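Isoprenyl transferase (Campylobacter jejuni, PDB 3UGS) probably catalyses the magnesium-dependent condensation of isopentenyl diphosphate with allylic diphosphates, as an undecaprenyl diphosphate synthase. Local coordinates at residues N183-L186 with W187-S190. Numbering follows the deposited sequence.
Sequences NFLL and WQCS
L185 and C189 meet where the chain coils back on itself: C189 N reaches both L185 O, at 3.0 Å, and L186 O, at 3.2 Å, two weak, bent hydrogen bonds that share one N-H. The coil continues into a type I beta turn from W187 to S190, closed by another weak bond from S190 N to W187 O. Q188 and C189 both bring side-chain atoms onto the backbone of L185, and Q188 gives a clear example. A turn about its CB-CG bond (chi2 93°) folds the amide back over L185, with OE1 3.2 Å from L185 CA. The CD2 branch of the leucine lies 3.8 Å from Q188 NE2, and the two side chains run obliquely past one another. The amide nitrogen looks elsewhere, donating to L165 O and E139 OE1, and these bonds fix how the amide is turned. C189 SG lies against the backbone of L185, 3.3 Å from L185 O and 4.2 Å from L185 CB. The second leucine branch, CD1, sits 3.6 Å above one face of the F184 ring, displaced toward its rim, while that ring also stacks with F57 of the phosphate ligand's pocket. L186 and W187 direct their side chains out of the coil, L186 onto A136 and W187 toward T160, whose OG1 accepts a hydrogen bond from NE1. W187 O accepts another from R137 NH2 of the second subunit. The arrangement is a compact, buried turn in the connection between parallel strands 171-175 and 193-197 of the cis-prenyltransferase fold; it links the surroundings of the active-site pocket, through F184, whose side chain lies about 7 Å from the bound ligand, to the interface of the homodimer.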
# COMPACT_ATOMS: atom_id res chain seq x y z
N ASN A 183 -0.80 7.43 -0.82
CA ASN A 183 0.68 7.66 -0.80
C ASN A 183 1.28 7.70 0.60
O ASN A 183 2.27 8.38 0.87
CB ASN A 183 1.04 8.94 -1.55
CG ASN A 183 2.41 8.88 -2.22
OD1 ASN A 183 3.04 7.83 -2.28
ND2 ASN A 183 2.88 10.01 -2.73
N PHE A 184 0.62 6.96 1.49
CA PHE A 184 1.01 6.91 2.90
C PHE A 184 1.72 5.62 3.26
O PHE A 184 1.12 4.55 3.35
CB PHE A 184 -0.20 7.15 3.84
CG PHE A 184 0.18 7.44 5.27
CD1 PHE A 184 1.22 8.29 5.59
CD2 PHE A 184 -0.53 6.86 6.31
CE1 PHE A 184 1.55 8.53 6.92
CE2 PHE A 184 -0.20 7.09 7.63
CZ PHE A 184 0.84 7.93 7.93
N LEU A 185 3.03 5.74 3.46
CA LEU A 185 3.85 4.61 3.97
C LEU A 185 3.64 3.27 3.22
O LEU A 185 3.53 2.17 3.77
CB LEU A 185 3.50 4.35 5.42
CG LEU A 185 3.73 5.54 6.38
CD1 LEU A 185 3.19 5.18 7.77
CD2 LEU A 185 5.22 5.94 6.41
N LEU A 186 3.61 3.38 1.91
CA LEU A 186 3.34 2.18 1.07
C LEU A 186 4.32 1.02 1.32
O LEU A 186 3.96 -0.15 1.44
CB LEU A 186 3.32 2.57 -0.40
CG LEU A 186 2.17 3.55 -0.75
CD1 LEU A 186 2.29 4.11 -2.19
CD2 LEU A 186 0.80 2.91 -0.52
N TRP A 187 5.59 1.36 1.35
CA TRP A 187 6.63 0.33 1.52
C TRP A 187 6.47 -0.42 2.84
O TRP A 187 6.45 -1.65 2.93
CB TRP A 187 8.01 0.93 1.42
CG TRP A 187 9.13 -0.06 1.56
CD1 TRP A 187 9.61 -0.63 2.70
CD2 TRP A 187 9.94 -0.60 0.48
NE1 TRP A 187 10.64 -1.47 2.41
CE2 TRP A 187 10.89 -1.47 1.10
CE3 TRP A 187 9.99 -0.41 -0.90
CZ2 TRP A 187 11.83 -2.13 0.38
CZ3 TRP A 187 10.90 -1.09 -1.62
CH2 TRP A 187 11.82 -1.93 -1.00
N GLN A 188 6.33 0.38 3.87
CA GLN A 188 6.15 -0.09 5.25
C GLN A 188 4.87 -0.94 5.45
O GLN A 188 4.78 -1.83 6.31
CB GLN A 188 6.16 1.08 6.21
CG GLN A 188 7.48 1.84 6.28
CD GLN A 188 7.49 3.03 5.30
OE1 GLN A 188 6.67 3.09 4.39
NE2 GLN A 188 8.41 4.00 5.51
N CYS A 189 3.91 -0.68 4.59
CA CYS A 189 2.58 -1.30 4.71
C CYS A 189 2.43 -2.60 3.93
O CYS A 189 1.34 -3.13 3.82
CB CYS A 189 1.49 -0.30 4.28
SG CYS A 189 1.07 0.94 5.57
N SER A 190 3.51 -3.10 3.37
CA SER A 190 3.40 -4.25 2.45
C SER A 190 2.54 -5.35 3.05
O SER A 190 1.65 -5.89 2.39
CB SER A 190 4.75 -4.84 2.03
OG SER A 190 5.55 -5.12 3.13